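Local coordinates for protein mannan endo-1,4-beta-mannosidase (Mytilus edulis, PDB 2C0H) that hydrolyses internal beta-1,4-mannosidic linkages in the polysaccharide backbones of mannans, releasing short manno-oligosaccharides, at residues E48-L51 against S52-S56; S329-N332 against Q333-G336; Y96-A99 against A100-H103; W28-Y31 against A32-F35. The protein carries 3 engineered substitutions. All blocks are in the same frame, centred on the assembly; numbering follows the deposited sequence.

Contact 1. Residues E48-L51 against S52-S56; sequences ESTL and SDMQS. Unlike the reference sequence in segment 52-56: Met54 (reference Ile).
Thr50 and Met54 lie side by side, one turn apart on helix 40-56, which forms the beta-alpha-beta unit of the TIM barrel with strands 17-25 and 61-68. The methyl CG2 of Thr50 meets SD of Met54 at 4.1 Å. Met54 replaces the isoleucine of the reference sequence; its chain runs out to SD and then bends (chi3 53°), and its CG passes the carbonyl oxygen of Thr50 at 3.3 Å. Beneath this pair runs regular alpha-helical bonding. Met54 N donates to Thr50 O at 3.0 Å, and Asp53 N reaches Ser49 O over the same length in a nearly straight bond (N-H...O 171°). Ser52 to Glu48 and Gln55 to Leu51 repeat the pattern.

Several of the polar side chains find their partners outside this turn. Asp53 holds CG beside its own backbone N, which brings OD1 to 3.4 Å from Ser49 O, a meeting of two acceptors; its other oxygen, OD2, accepts from Trp330 of helix 330-339. Thr50 suits its buried place because OG1 bonds Thr46 O, back along the helix, and Gln26 NE2, leaving the methyl for packing on Trp330. Glu48 and Gln55, nearly two turns apart, both send a side-chain oxygen to His103. Leu51, wholly apolar, packs on Tyr96 and Ala99 of helix 89-102. At the last turn Ser56 folds back: its OG donates to Asp53 O at 2.9 Å, approaching from above the carbonyl plane.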
loop_
_atom_site.group_PDB
_atom_site.type_symbol
_atom_site.label_atom_id
_atom_site.label_comp_id
_atom_site.label_asym_id
_atom_site.label_seq_id
_atom_site.Cartn_x
_atom_site.Cartn_y
_atom_site.Cartn_z
ATOM N N GLU A 48 -17.392 5.560 -8.858
ATOM C CA GLU A 48 -17.414 5.840 -10.305
ATOM C C GLU A 48 -17.125 7.307 -10.607
ATOM O O GLU A 48 -16.415 7.618 -11.567
ATOM C CB GLU A 48 -18.756 5.422 -10.940
ATOM C CG GLU A 48 -19.013 5.953 -12.349
ATOM C CD GLU A 48 -18.019 5.460 -13.396
ATOM O OE1 GLU A 48 -17.469 4.341 -13.248
ATOM O OE2 GLU A 48 -17.796 6.204 -14.384
ATOM N N SER A 49 -17.655 8.211 -9.790
ATOM C CA SER A 49 -17.380 9.628 -10.029
ATOM C C SER A 49 -15.899 9.937 -9.780
ATOM O O SER A 49 -15.317 10.779 -10.464
ATOM C CB SER A 49 -18.291 10.531 -9.198
ATOM O OG SER A 49 -18.057 10.407 -7.825
ATOM N N THR A 50 -15.290 9.260 -8.801
ATOM C CA THR A 50 -13.861 9.440 -8.511
ATOM C C THR A 50 -13.026 8.984 -9.712
ATOM O O THR A 50 -12.071 9.664 -10.096
ATOM C CB THR A 50 -13.430 8.682 -7.224
ATOM O OG1 THR A 50 -14.110 9.227 -6.086
ATOM C CG2 THR A 50 -11.949 8.784 -6.990
ATOM N N LEU A 51 -13.375 7.835 -10.278
ATOM C CA LEU A 51 -12.697 7.333 -11.478
ATOM C C LEU A 51 -12.814 8.297 -12.663
ATOM O O LEU A 51 -11.844 8.506 -13.383
ATOM C CB LEU A 51 -13.248 5.974 -11.892
ATOM C CG LEU A 51 -13.015 4.790 -10.961
ATOM C CD1 LEU A 51 -13.838 3.613 -11.468
ATOM C CD2 LEU A 51 -11.533 4.434 -10.871
ATOM N N SER A 52 -14.005 8.856 -12.862
ATOM C CA SER A 52 -14.250 9.795 -13.959
ATOM C C SER A 52 -13.383 11.041 -13.805
ATOM O O SER A 52 -12.726 11.467 -14.772
ATOM C CB SER A 52 -15.727 10.198 -14.012
ATOM O OG SER A 52 -15.956 11.120 -15.071
ATOM N N ASP A 53 -13.403 11.622 -12.602
ATOM C CA ASP A 53 -12.583 12.799 -12.253
ATOM C C ASP A 53 -11.110 12.532 -12.548
ATOM O O ASP A 53 -10.418 13.349 -13.158
ATOM C CB ASP A 53 -12.707 13.152 -10.763
ATOM C CG ASP A 53 -14.040 13.787 -10.384
ATOM O OD1 ASP A 53 -14.879 14.048 -11.273
ATOM O OD2 ASP A 53 -14.243 14.021 -9.159
ATOM N N MET A 54 -10.624 11.383 -12.096
ATOM C CA MET A 54 -9.216 11.060 -12.243
ATOM C C MET A 54 -8.806 10.862 -13.686
ATOM O O MET A 54 -7.788 11.405 -14.098
ATOM C CB MET A 54 -8.843 9.855 -11.396
ATOM C CG MET A 54 -8.816 10.199 -9.931
ATOM S SD MET A 54 -8.383 8.789 -8.927
ATOM C CE MET A 54 -6.862 8.285 -9.750
ATOM N N GLN A 55 -9.595 10.125 -14.461
ATOM C CA GLN A 55 -9.287 9.923 -15.876
ATOM C C GLN A 55 -9.173 11.251 -16.602
ATOM O O GLN A 55 -8.233 11.464 -17.368
ATOM C CB GLN A 55 -10.319 9.041 -16.589
ATOM C CG GLN A 55 -9.956 8.833 -18.069
ATOM C CD GLN A 55 -10.835 7.850 -18.801
ATOM O OE1 GLN A 55 -12.033 7.754 -18.559
ATOM N NE2 GLN A 55 -10.237 7.131 -19.745
ATOM N N SER A 56 -10.111 12.149 -16.344
ATOM C CA SER A 56 -10.071 13.433 -17.028
ATOM C C SER A 56 -8.866 14.310 -16.613
ATOM O O SER A 56 -8.464 15.186 -17.389
ATOM C CB SER A 56 -11.398 14.170 -16.858
ATOM O OG SER A 56 -11.611 14.569 -15.528
#

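Contact 2. Residues S329-N332 against Q333-G336; sequences SWNN and QLRG
The first turn of helix 330-339 is capped by Ser329, whose backbone O also receives NE2 of Gln333 at 3.1 Å. As N-cap residue, Ser329 offers OG to Asn332 N, also 3.1 Å away, supplying an acceptor to an amide at the helix start. The Gln333 amide comes from above the plane of the Ser329 carbonyl. Its OE1 bonds Thr322 OG1 and NE2 has a second acceptor in Ser324 O, which ties the buried glutamine to the end of strand 319-322, while OE1 sits at the edge of the Trp330 ring.

Over one face of that indole lies Leu334: CD1 makes a CH-pi contact 3.9 Å from the centroid of the five-membered ring, and CD2 packs on CZ2 at 3.7 Å. Trp330 CG stands anti to the backbone N (chi1 -177°), which turns one face of the ring to Leu334 and directs NE1 to helix 40-56. Without the indole, as with an alanine here, Asp53 is likely to lose its donor and the Leu334 methyls the face they rest on. Farther round, Arg335 also pairs with Glu306 in a salt bridge; its NH1 donates to Asn332 OD1 at 2.8 Å, the oxygen lying close to the guanidinium plane.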
loop_
_atom_site.group_PDB
_atom_site.type_symbol
_atom_site.label_atom_id
_atom_site.label_comp_id
_atom_site.label_asym_id
_atom_site.label_seq_id
_atom_site.Cartn_x
_atom_site.Cartn_y
_atom_site.Cartn_z
ATOM N N SER A 329 -8.306 18.998 0.343
ATOM C CA SER A 329 -8.837 19.474 -0.922
ATOM C C SER A 329 -8.638 18.481 -2.058
ATOM O O SER A 329 -7.497 18.180 -2.419
ATOM C CB SER A 329 -8.159 20.789 -1.312
ATOM O OG SER A 329 -8.446 21.157 -2.647
ATOM N N TRP A 330 -9.741 18.025 -2.637
ATOM C CA TRP A 330 -9.703 17.157 -3.825
ATOM C C TRP A 330 -9.208 17.923 -5.055
ATOM O O TRP A 330 -8.436 17.396 -5.859
ATOM C CB TRP A 330 -11.081 16.515 -4.052
ATOM C CG TRP A 330 -11.243 15.518 -5.182
ATOM C CD1 TRP A 330 -12.215 15.533 -6.125
ATOM C CD2 TRP A 330 -10.439 14.342 -5.462
ATOM N NE1 TRP A 330 -12.080 14.465 -6.992
ATOM C CE2 TRP A 330 -11.009 13.712 -6.593
ATOM C CE3 TRP A 330 -9.318 13.772 -4.874
ATOM C CZ2 TRP A 330 -10.473 12.550 -7.156
ATOM C CZ3 TRP A 330 -8.784 12.593 -5.442
ATOM C CH2 TRP A 330 -9.372 12.010 -6.551
ATOM N N ASN A 331 -9.634 19.173 -5.223
ATOM C CA ASN A 331 -9.118 19.953 -6.346
ATOM C C ASN A 331 -7.590 20.118 -6.357
ATOM O O ASN A 331 -7.007 20.092 -7.441
ATOM C CB ASN A 331 -9.774 21.335 -6.405
ATOM C CG ASN A 331 -11.220 21.286 -6.835
ATOM O OD1 ASN A 331 -11.678 20.340 -7.489
ATOM N ND2 ASN A 331 -11.962 22.340 -6.487
ATOM N N ASN A 332 -6.956 20.294 -5.186
ATOM C CA ASN A 332 -5.488 20.397 -5.085
ATOM C C ASN A 332 -4.843 19.115 -5.605
ATOM O O ASN A 332 -3.809 19.137 -6.269
ATOM C CB ASN A 332 -5.025 20.609 -3.645
ATOM C CG ASN A 332 -5.124 22.055 -3.183
ATOM O OD1 ASN A 332 -5.364 22.972 -3.981
ATOM N ND2 ASN A 332 -4.903 22.264 -1.895
ATOM N N GLN A 333 -5.450 17.988 -5.260
ATOM C CA GLN A 333 -4.918 16.697 -5.672
ATOM C C GLN A 333 -5.015 16.487 -7.169
ATOM O O GLN A 333 -4.045 16.033 -7.816
ATOM C CB GLN A 333 -5.641 15.575 -4.915
ATOM C CG GLN A 333 -5.416 15.581 -3.397
ATOM C CD GLN A 333 -6.329 14.613 -2.679
ATOM O OE1 GLN A 333 -6.187 13.392 -2.819
ATOM N NE2 GLN A 333 -7.267 15.136 -1.894
ATOM N N LEU A 334 -6.179 16.806 -7.739
ATOM C CA LEU A 334 -6.407 16.717 -9.182
ATOM C C LEU A 334 -5.483 17.668 -9.964
ATOM O O LEU A 334 -4.977 17.319 -11.014
ATOM C CB LEU A 334 -7.871 17.011 -9.508
ATOM C CG LEU A 334 -8.912 15.996 -9.026
ATOM C CD1 LEU A 334 -10.328 16.494 -9.313
ATOM C CD2 LEU A 334 -8.685 14.630 -9.647
ATOM N N ARG A 335 -5.247 18.866 -9.442
ATOM C CA ARG A 335 -4.332 19.804 -10.100
ATOM C C ARG A 335 -2.901 19.234 -10.121
ATOM O O ARG A 335 -2.174 19.393 -11.091
ATOM C CB ARG A 335 -4.368 21.161 -9.380
ATOM C CG ARG A 335 -3.991 22.366 -10.229
ATOM C CD ARG A 335 -4.022 23.632 -9.382
ATOM N NE ARG A 335 -2.942 23.600 -8.399
ATOM C CZ ARG A 335 -3.082 23.503 -7.079
ATOM N NH1 ARG A 335 -4.274 23.551 -6.505
ATOM N NH2 ARG A 335 -1.996 23.441 -6.316
ATOM N N GLY A 336 -2.504 18.543 -9.058
ATOM C CA GLY A 336 -1.205 17.887 -9.015
ATOM C C GLY A 336 -1.091 16.802 -10.064
ATOM O O GLY A 336 -0.106 16.764 -10.808
#

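Contact 3. Residues Y96-A99 against A100-H103; sequences YLHA and AQRH
Ala100 N and Tyr96 O are joined at 2.9 Å, as are Gln101 N and Leu97 O, in the closing turns of helix 89-102 on the outer layer of the TIM barrel. Toward the end the helical bonding slackens: Arg102 N to His98 O stretches to 3.2 Å, and His103 N keeps a weak bond to Ala99 O (3.5 Å) while reaching Ala100 O, three residues back, at 2.9 Å.

Arg102 doubles back along the helix. Its chain bends at chi3 (-71°), and this lays one face of the guanidinium over the backbone, with His98 O and Ala99 CA both near the rim of the group; NH2 comes within 3.4 Å of Ala99 CA. The small methyl of Ala99 leaves room for this approach and for side chains of helix 40-56, while Ala100 packs inward on Ile107 of strand 106-113. Tyr96 and Leu97 reach the same strand residue, as befits a helix whose inner side is apolar.

His103 turns its ring back beside the helix. Since both its nitrogens bond helix 40-56, the ring is fixed in rotation, and its carbon edge is presented to the helix end: CD2 lies 3.2 Å from Ala99 O, near the ring plane.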
loop_
_atom_site.group_PDB
_atom_site.type_symbol
_atom_site.label_atom_id
_atom_site.label_comp_id
_atom_site.label_asym_id
_atom_site.label_seq_id
_atom_site.Cartn_x
_atom_site.Cartn_y
_atom_site.Cartn_z
ATOM N N TYR A 96 -16.135 -3.339 -9.545
ATOM C CA TYR A 96 -15.298 -2.140 -9.401
ATOM C C TYR A 96 -14.146 -2.171 -10.386
ATOM O O TYR A 96 -13.849 -1.182 -11.043
ATOM C CB TYR A 96 -14.784 -1.976 -7.960
ATOM C CG TYR A 96 -13.930 -0.741 -7.711
ATOM C CD1 TYR A 96 -14.338 0.518 -8.155
ATOM C CD2 TYR A 96 -12.746 -0.817 -6.989
ATOM C CE1 TYR A 96 -13.556 1.646 -7.913
ATOM C CE2 TYR A 96 -11.970 0.309 -6.746
ATOM C CZ TYR A 96 -12.381 1.541 -7.209
ATOM O OH TYR A 96 -11.596 2.663 -6.950
ATOM N N LEU A 97 -13.486 -3.315 -10.490
ATOM C CA LEU A 97 -12.399 -3.451 -11.461
ATOM C C LEU A 97 -12.867 -3.215 -12.913
ATOM O O LEU A 97 -12.125 -2.627 -13.697
ATOM C CB LEU A 97 -11.695 -4.815 -11.300
ATOM C CG LEU A 97 -10.857 -4.958 -10.024
ATOM C CD1 LEU A 97 -10.535 -6.441 -9.799
ATOM C CD2 LEU A 97 -9.565 -4.128 -10.059
ATOM N N HIS A 98 -14.083 -3.652 -13.263
ATOM C CA HIS A 98 -14.624 -3.423 -14.615
ATOM C C HIS A 98 -14.876 -1.939 -14.835
ATOM O O HIS A 98 -14.593 -1.433 -15.911
ATOM C CB HIS A 98 -15.911 -4.196 -14.870
ATOM C CG HIS A 98 -15.728 -5.673 -15.015
ATOM N ND1 HIS A 98 -14.504 -6.268 -15.225
ATOM C CD2 HIS A 98 -16.636 -6.673 -14.996
ATOM C CE1 HIS A 98 -14.666 -7.578 -15.319
ATOM N NE2 HIS A 98 -15.951 -7.849 -15.179
ATOM N N ALA A 99 -15.389 -1.246 -13.824
ATOM C CA ALA A 99 -15.552 0.214 -13.902
ATOM C C ALA A 99 -14.217 0.939 -14.083
ATOM O O ALA A 99 -14.099 1.858 -14.900
ATOM C CB ALA A 99 -16.277 0.725 -12.660
ATOM N N ALA A 100 -13.200 0.521 -13.336
ATOM C CA ALA A 100 -11.865 1.111 -13.430
ATOM C C ALA A 100 -11.280 0.891 -14.835
ATOM O O ALA A 100 -10.707 1.805 -15.430
ATOM C CB ALA A 100 -10.937 0.526 -12.361
ATOM N N GLN A 101 -11.471 -0.304 -15.385
ATOM C CA GLN A 101 -10.963 -0.643 -16.713
ATOM C C GLN A 101 -11.540 0.289 -17.777
ATOM O O GLN A 101 -10.822 0.710 -18.668
ATOM C CB GLN A 101 -11.295 -2.097 -17.058
ATOM C CG GLN A 101 -10.634 -2.580 -18.316
ATOM C CD GLN A 101 -10.921 -4.033 -18.620
ATOM O OE1 GLN A 101 -11.272 -4.814 -17.732
ATOM N NE2 GLN A 101 -10.747 -4.413 -19.877
ATOM N N ARG A 102 -12.823 0.615 -17.647
ATOM C CA ARG A 102 -13.510 1.493 -18.601
ATOM C C ARG A 102 -12.894 2.898 -18.592
ATOM O O ARG A 102 -13.028 3.636 -19.590
ATOM C CB ARG A 102 -15.018 1.558 -18.306
ATOM C CG ARG A 102 -15.781 0.286 -18.674
ATOM C CD ARG A 102 -17.291 0.449 -18.629
ATOM N NE ARG A 102 -17.827 0.569 -17.279
ATOM C CZ ARG A 102 -18.209 -0.449 -16.505
ATOM N NH1 ARG A 102 -18.116 -1.706 -16.918
ATOM N NH2 ARG A 102 -18.679 -0.199 -15.292
ATOM N N HIS A 103 -12.224 3.256 -17.490
ATOM C CA HIS A 103 -11.541 4.560 -17.328
ATOM C C HIS A 103 -9.995 4.492 -17.376
ATOM O O HIS A 103 -9.307 5.462 -17.026
ATOM C CB HIS A 103 -11.980 5.209 -16.008
ATOM C CG HIS A 103 -13.419 5.615 -15.979
ATOM N ND1 HIS A 103 -13.858 6.821 -16.487
ATOM C CD2 HIS A 103 -14.518 4.983 -15.510
ATOM C CE1 HIS A 103 -15.166 6.914 -16.320
ATOM N NE2 HIS A 103 -15.591 5.812 -15.730
#

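Contact 4. Residues W28-Y31 against A32-F35; sequences WVNY and ARDF
Asp34 reaches back to Val29 and Asn30 across the loop between strand 17-25 and helix 40-56. Its CB lies 4.2 Å from Asn30 O, and CG, set beside its backbone N (chi1 -80°), passes that oxygen at 3.3 Å. OD1 accepts from Asn30 N at 2.8 Å and also touches CB of Val29; OD2 accepts from Val29 N at 2.9 Å, nearly straight at 171°, with CB of Trp28 beside it. Both donors come in on the syn side, somewhat out of the carboxylate plane.

The chain returns through a type II beta turn, closed by Arg33 N to Asn30 O at 2.9 Å. Ala32 takes the third position with positive phi (71°), which costs any residue with a CB something; its lone methyl, packed on CD2 of Tyr31, keeps the crowding against Tyr31 O small. Through CD1 the same ring stands edge-on over the centre of the Trp28 indole, which also meets Trp65, probably a substrate-binding residue.

With an alanine in place of Asp34, the amides of Val29 and Asn30 would probably lack acceptors and the loop could shift. Two N-H donors, one to each oxygen, are likely to stabilise the buried carboxylate as an anion.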
loop_
_atom_site.group_PDB
_atom_site.type_symbol
_atom_site.label_atom_id
_atom_site.label_comp_id
_atom_site.label_asym_id
_atom_site.label_seq_id
_atom_site.Cartn_x
_atom_site.Cartn_y
_atom_site.Cartn_z
ATOM N N TRP A 28 -11.492 5.028 1.090
ATOM C CA TRP A 28 -12.754 4.334 1.342
ATOM C C TRP A 28 -13.941 5.221 0.950
ATOM O O TRP A 28 -13.777 6.418 0.694
ATOM C CB TRP A 28 -12.871 3.968 2.838
ATOM C CG TRP A 28 -12.725 5.141 3.764
ATOM C CD1 TRP A 28 -13.699 6.047 4.078
ATOM C CD2 TRP A 28 -11.556 5.551 4.489
ATOM N NE1 TRP A 28 -13.206 6.999 4.921
ATOM C CE2 TRP A 28 -11.894 6.725 5.198
ATOM C CE3 TRP A 28 -10.253 5.046 4.612
ATOM C CZ2 TRP A 28 -10.986 7.384 6.016
ATOM C CZ3 TRP A 28 -9.355 5.704 5.406
ATOM C CH2 TRP A 28 -9.720 6.858 6.110
ATOM N N VAL A 29 -15.128 4.639 0.921
ATOM C CA VAL A 29 -16.383 5.407 0.856
ATOM C C VAL A 29 -17.095 5.191 2.190
ATOM O O VAL A 29 -17.242 6.129 2.986
ATOM C CB VAL A 29 -17.239 5.028 -0.367
ATOM C CG1 VAL A 29 -18.599 5.761 -0.327
ATOM C CG2 VAL A 29 -16.470 5.342 -1.665
ATOM N N ASN A 30 -17.489 3.949 2.465
ATOM C CA ASN A 30 -17.935 3.571 3.802
ATOM C C ASN A 30 -16.852 2.702 4.457
ATOM O O ASN A 30 -16.691 1.542 4.092
ATOM C CB ASN A 30 -19.279 2.843 3.768
ATOM C CG ASN A 30 -19.980 2.816 5.152
ATOM O OD1 ASN A 30 -19.848 3.743 5.977
ATOM N ND2 ASN A 30 -20.736 1.758 5.393
ATOM N N TYR A 31 -16.130 3.303 5.402
ATOM C CA TYR A 31 -14.900 2.728 6.024
ATOM C C TYR A 31 -15.092 1.285 6.465
ATOM O O TYR A 31 -15.948 1.012 7.287
ATOM C CB TYR A 31 -14.475 3.598 7.218
ATOM C CG TYR A 31 -13.211 3.205 7.956
ATOM C CD1 TYR A 31 -11.972 3.696 7.580
ATOM C CD2 TYR A 31 -13.263 2.400 9.086
ATOM C CE1 TYR A 31 -10.824 3.376 8.278
ATOM C CE2 TYR A 31 -12.117 2.077 9.787
ATOM C CZ TYR A 31 -10.900 2.564 9.377
ATOM O OH TYR A 31 -9.762 2.250 10.074
ATOM N N ALA A 32 -14.306 0.382 5.874
ATOM C CA ALA A 32 -14.296 -1.064 6.178
ATOM C C ALA A 32 -15.533 -1.845 5.713
ATOM O O ALA A 32 -15.653 -3.047 6.002
ATOM C CB ALA A 32 -14.041 -1.303 7.648
ATOM N N ARG A 33 -16.435 -1.180 4.991
ATOM C CA ARG A 33 -17.714 -1.747 4.579
ATOM C C ARG A 33 -18.041 -1.360 3.120
ATOM O O ARG A 33 -19.172 -0.984 2.799
ATOM C CB ARG A 33 -18.808 -1.265 5.547
ATOM C CG ARG A 33 -18.616 -1.724 6.964
ATOM C CD ARG A 33 -19.736 -1.252 7.893
ATOM N NE ARG A 33 -19.369 -1.470 9.291
ATOM C CZ ARG A 33 -19.531 -2.604 9.972
ATOM N NH1 ARG A 33 -20.073 -3.684 9.410
ATOM N NH2 ARG A 33 -19.140 -2.656 11.242
ATOM N N ASP A 34 -17.055 -1.486 2.233
ATOM C CA ASP A 34 -17.224 -1.088 0.833
ATOM C C ASP A 34 -17.428 -2.256 -0.148
ATOM O O ASP A 34 -17.939 -2.049 -1.247
ATOM C CB ASP A 34 -16.029 -0.243 0.382
ATOM C CG ASP A 34 -16.124 1.201 0.830
ATOM O OD1 ASP A 34 -17.229 1.771 0.725
ATOM O OD2 ASP A 34 -15.099 1.774 1.238
ATOM N N PHE A 35 -16.988 -3.461 0.225
ATOM C CA PHE A 35 -17.042 -4.630 -0.651
ATOM C C PHE A 35 -17.546 -5.836 0.138
ATOM O O PHE A 35 -17.241 -5.961 1.319
ATOM C CB PHE A 35 -15.646 -4.928 -1.228
ATOM C CG PHE A 35 -15.061 -3.779 -2.013
ATOM C CD1 PHE A 35 -15.343 -3.626 -3.360
ATOM C CD2 PHE A 35 -14.275 -2.835 -1.390
ATOM C CE1 PHE A 35 -14.824 -2.563 -4.079
ATOM C CE2 PHE A 35 -13.757 -1.755 -2.112
ATOM C CZ PHE A 35 -14.035 -1.631 -3.444
#

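Overall arrangement
Contact 1 is the hub. Its helix joins contact 2 through Asp53 OD2 and Trp330 NE1 (3.1 Å), and contact 3 through His103, whose NE2 lies 2.6 Å from Glu48 OE2 and ND1 2.9 Å from Gln55 OE1. Contacts 2 and 3, with centres about 22 Å apart, do not touch, so helix 40-56 bridges them around the barrel. Contact 4 precedes that helix and meets contact 3 where Phe35 CZ packs on Tyr96 CD2 at 3.9 Å. It lies nearest the probable substrate site: the Trp28 side chain is about 4 Å from those of Trp65 and Trp323, whereas contact 2 approaches Trp323 through Gln333, side chains about 6 Å apart.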